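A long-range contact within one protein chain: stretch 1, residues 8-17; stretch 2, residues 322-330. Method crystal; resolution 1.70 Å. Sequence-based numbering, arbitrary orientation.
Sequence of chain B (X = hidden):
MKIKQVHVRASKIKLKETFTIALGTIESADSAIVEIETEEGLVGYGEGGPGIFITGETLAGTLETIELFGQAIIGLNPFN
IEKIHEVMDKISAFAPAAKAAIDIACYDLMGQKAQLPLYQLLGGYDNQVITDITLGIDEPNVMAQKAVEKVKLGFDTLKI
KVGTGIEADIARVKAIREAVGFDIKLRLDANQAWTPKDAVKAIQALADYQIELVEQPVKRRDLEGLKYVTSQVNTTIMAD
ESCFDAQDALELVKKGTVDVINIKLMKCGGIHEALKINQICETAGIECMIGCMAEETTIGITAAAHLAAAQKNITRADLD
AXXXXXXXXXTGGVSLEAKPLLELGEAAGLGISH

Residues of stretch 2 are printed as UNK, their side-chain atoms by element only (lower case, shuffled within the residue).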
# COMPACT_ATOMS: atom_id res chain seq x y z
N VAL B 8 -2.03 -38.01 35.29
CA VAL B 8 -3.17 -37.59 34.49
C VAL B 8 -4.29 -38.61 34.55
O VAL B 8 -4.05 -39.82 34.60
CB VAL B 8 -2.79 -37.34 33.00
CG1 VAL B 8 -2.43 -38.65 32.32
CG2 VAL B 8 -3.97 -36.67 32.27
N ARG B 9 -5.53 -38.12 34.55
CA ARG B 9 -6.69 -38.99 34.59
C ARG B 9 -7.76 -38.44 33.66
O ARG B 9 -7.71 -37.28 33.26
CB ARG B 9 -7.25 -39.07 36.02
CG ARG B 9 -7.99 -37.82 36.52
CD ARG B 9 -8.54 -38.06 37.93
NE ARG B 9 -9.35 -36.98 38.51
CZ ARG B 9 -10.64 -36.77 38.25
NH1 ARG B 9 -11.29 -37.56 37.41
NH2 ARG B 9 -11.30 -35.81 38.89
N ALA B 10 -8.71 -39.28 33.30
CA ALA B 10 -9.80 -38.84 32.46
C ALA B 10 -10.85 -38.38 33.46
O ALA B 10 -10.85 -38.83 34.61
CB ALA B 10 -10.34 -39.99 31.61
N SER B 11 -11.72 -37.47 33.04
CA SER B 11 -12.78 -36.97 33.90
C SER B 11 -14.02 -36.95 33.05
O SER B 11 -13.99 -36.43 31.93
CB SER B 11 -12.45 -35.56 34.39
OG SER B 11 -13.52 -35.00 35.16
N LYS B 12 -15.11 -37.52 33.56
CA LYS B 12 -16.36 -37.54 32.82
C LYS B 12 -17.47 -37.06 33.75
O LYS B 12 -17.78 -37.71 34.76
CB LYS B 12 -16.66 -38.96 32.33
CG LYS B 12 -15.57 -39.55 31.45
CD LYS B 12 -15.97 -40.91 30.90
CE LYS B 12 -14.88 -41.49 30.02
NZ LYS B 12 -15.26 -42.84 29.51
N ILE B 13 -18.07 -35.93 33.41
CA ILE B 13 -19.12 -35.34 34.23
C ILE B 13 -20.36 -35.13 33.37
O ILE B 13 -20.30 -34.45 32.35
CB ILE B 13 -18.66 -33.98 34.81
CG1 ILE B 13 -17.42 -34.17 35.70
CG2 ILE B 13 -19.78 -33.35 35.61
CD1 ILE B 13 -17.71 -34.85 37.03
N LYS B 14 -21.47 -35.72 33.79
CA LYS B 14 -22.71 -35.58 33.04
C LYS B 14 -23.16 -34.12 33.00
O LYS B 14 -23.00 -33.38 33.98
CB LYS B 14 -23.81 -36.44 33.67
CG LYS B 14 -25.06 -36.55 32.81
CD LYS B 14 -26.08 -37.49 33.43
CE LYS B 14 -27.22 -37.75 32.46
NZ LYS B 14 -26.69 -38.32 31.19
N LEU B 15 -23.72 -33.71 31.86
CA LEU B 15 -24.21 -32.35 31.68
C LEU B 15 -25.70 -32.29 32.01
O LEU B 15 -26.44 -33.22 31.70
CB LEU B 15 -24.01 -31.89 30.24
CG LEU B 15 -22.59 -31.80 29.66
CD1 LEU B 15 -22.68 -31.49 28.17
CD2 LEU B 15 -21.79 -30.73 30.39
N LYS B 16 -26.14 -31.19 32.62
CA LYS B 16 -27.55 -31.02 32.95
C LYS B 16 -28.37 -30.94 31.67
O LYS B 16 -29.50 -31.44 31.61
CB LYS B 16 -27.76 -29.73 33.76
CG LYS B 16 -27.21 -29.78 35.18
CD LYS B 16 -27.38 -28.44 35.88
CE LYS B 16 -26.82 -28.47 37.29
NZ LYS B 16 -26.92 -27.13 37.94
N GLU B 17 -27.80 -30.33 30.64
CA GLU B 17 -28.47 -30.20 29.34
C GLU B 17 -27.51 -30.62 28.24
O GLU B 17 -26.37 -30.17 28.20
CB GLU B 17 -28.92 -28.75 29.10
CG GLU B 17 -29.90 -28.21 30.13
CD GLU B 17 -30.41 -26.81 29.79
OE1 GLU B 17 -31.15 -26.23 30.61
OE2 GLU B 17 -30.06 -26.29 28.71
N UNK B 322 -19.32 -24.58 34.90
CA UNK B 322 -19.66 -25.28 36.14
C UNK B 322 -21.16 -25.30 36.42
O UNK B 322 -21.65 -26.20 37.10
c UNK B 322 -18.94 -24.69 37.38
c UNK B 322 -17.43 -24.64 37.15
o UNK B 322 -19.43 -23.37 37.66
N UNK B 323 -21.88 -24.32 35.88
CA UNK B 323 -23.32 -24.24 36.10
C UNK B 323 -24.10 -25.36 35.42
O UNK B 323 -25.25 -25.63 35.78
c UNK B 323 -23.12 -21.70 36.12
c UNK B 323 -21.76 -20.61 37.80
c UNK B 323 -22.44 -21.73 37.33
c UNK B 323 -23.10 -20.53 35.37
c UNK B 323 -21.75 -19.44 37.04
c UNK B 323 -22.42 -19.40 35.83
c UNK B 323 -23.88 -22.90 35.62
N UNK B 324 -23.49 -26.00 34.42
CA UNK B 324 -24.17 -27.06 33.71
C UNK B 324 -23.68 -28.47 34.04
O UNK B 324 -24.02 -29.42 33.33
N UNK B 325 -22.89 -28.60 35.10
CA UNK B 325 -22.36 -29.90 35.50
C UNK B 325 -23.26 -30.58 36.54
O UNK B 325 -23.76 -29.93 37.46
c UNK B 325 -19.88 -29.06 35.24
c UNK B 325 -19.70 -29.85 33.95
c UNK B 325 -20.96 -29.73 36.10
c UNK B 325 -18.58 -29.00 36.02
N UNK B 326 -23.47 -31.89 36.39
CA UNK B 326 -24.31 -32.62 37.34
C UNK B 326 -23.63 -32.80 38.69
O UNK B 326 -24.29 -32.93 39.72
o UNK B 326 -28.15 -33.42 35.63
c UNK B 326 -27.16 -33.53 36.38
c UNK B 326 -25.83 -33.93 35.76
o UNK B 326 -27.22 -33.34 37.62
c UNK B 326 -24.70 -33.99 36.78
N UNK B 327 -22.30 -32.80 38.69
CA UNK B 327 -21.56 -32.94 39.93
C UNK B 327 -20.16 -32.36 39.73
O UNK B 327 -19.70 -32.21 38.60
c UNK B 327 -21.48 -34.43 40.37
o UNK B 327 -21.06 -34.50 41.74
c UNK B 327 -20.52 -35.22 39.49
N UNK B 328 -19.49 -32.01 40.83
CA UNK B 328 -18.16 -31.41 40.76
C UNK B 328 -17.06 -32.47 40.72
O UNK B 328 -17.03 -33.38 41.54
c UNK B 328 -17.94 -30.49 41.94
N UNK B 329 -16.13 -32.35 39.75
CA UNK B 329 -15.03 -33.31 39.63
C UNK B 329 -13.95 -33.12 40.69
O UNK B 329 -13.14 -34.01 40.94
c UNK B 329 -14.73 -31.57 38.04
c UNK B 329 -14.52 -33.06 38.21
c UNK B 329 -16.11 -31.36 38.65
N UNK B 330 -13.95 -31.95 41.32
CA UNK B 330 -12.97 -31.61 42.35
C UNK B 330 -13.60 -30.79 43.47
O UNK B 330 -14.78 -30.45 43.40
c UNK B 330 -11.80 -30.79 41.77
c UNK B 330 -12.32 -29.43 41.29
c UNK B 330 -11.14 -31.55 40.63
O HOH W 1 -28.47 -34.60 33.35
O HOH W 2 -24.08 -27.37 38.30
O HOH W 3 -25.53 -28.41 30.91

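Position 322 opens the second stretch with a side chain of three atoms, one carbon bearing an oxygen and a carbon. None of them comes near stretch 1. A branched hydroxyl of this kind identifies Thr322, whose oxygen is hydrogen-bonded elsewhere in the structure. At position 323 one carbon leads into a ring of six carbons with no hydroxyl attached, and the CA-to-CB bond points away from stretch 1. This is Phe323; its backbone rather than its ring serves the contact, since Lys16 NZ donates a hydrogen bond to Phe323 O at 3.1 Å.

Position 324 has no side-chain atoms and is therefore Gly324. Its carbonyl accepts a hydrogen bond from the backbone of the first stretch, Lys16 N to Gly324 O, at 2.9 Å and a nearly straight 168°. The same oxygen lies 3.4 Å from Leu15 CA in a CA-H...O contact.

Position 325 carries four carbons forked at the second, and its CB lies 3.8 Å from Ile13 CG2. The fork past CB distinguishes leucine from isoleucine, giving Leu325. Although its CA-to-CB bond points away overall, Leu325 CD2 still comes within 4.2 Å of Leu15 CD2.

At position 326 a chain of three carbons ends in two oxygens; its second carbon lies 3.8 Å from Lys14 CB and one oxygen 3.6 Å from Lys16 CA. A carboxylate at this length is glutamate. In Glu326, OE1 accepts a hydrogen bond from the oxygen of water 1 at 2.6 Å, and the water also donates to Leu15 O at 3.0 Å.

Position 327 repeats the pattern of one carbon carrying an oxygen and a carbon, the latter 3.8 Å from Ile13 CD1, and is Thr327. Position 328 has a single carbon, directed away and out of contact: Ala328. At position 329 three carbons close a ring onto the backbone nitrogen, and CB sits 3.8 Å from both Ile13 CD1 and Ser11 OG; this is Pro329. Position 330 has one carbon carrying two more and makes no contact, as Val330.

The contact is anchored by a single bridge between Leu15 and Leu325, with CA atoms 4.9 Å apart. The hydrogen bond from Glu326 N to Lys14 O, at 2.9 Å, pairs with that from Lys16 N to Gly324 O to hold the backbones together. Beside this polar seam, Ile13 packs against Leu325 and Pro329, while water 2 accepts from Lys16 NZ at 2.9 Å and its oxygen lies 2.7 Å from Leu325 O, bringing solvent into the link.

Stretch 2 (322-330) TFGLETAPV
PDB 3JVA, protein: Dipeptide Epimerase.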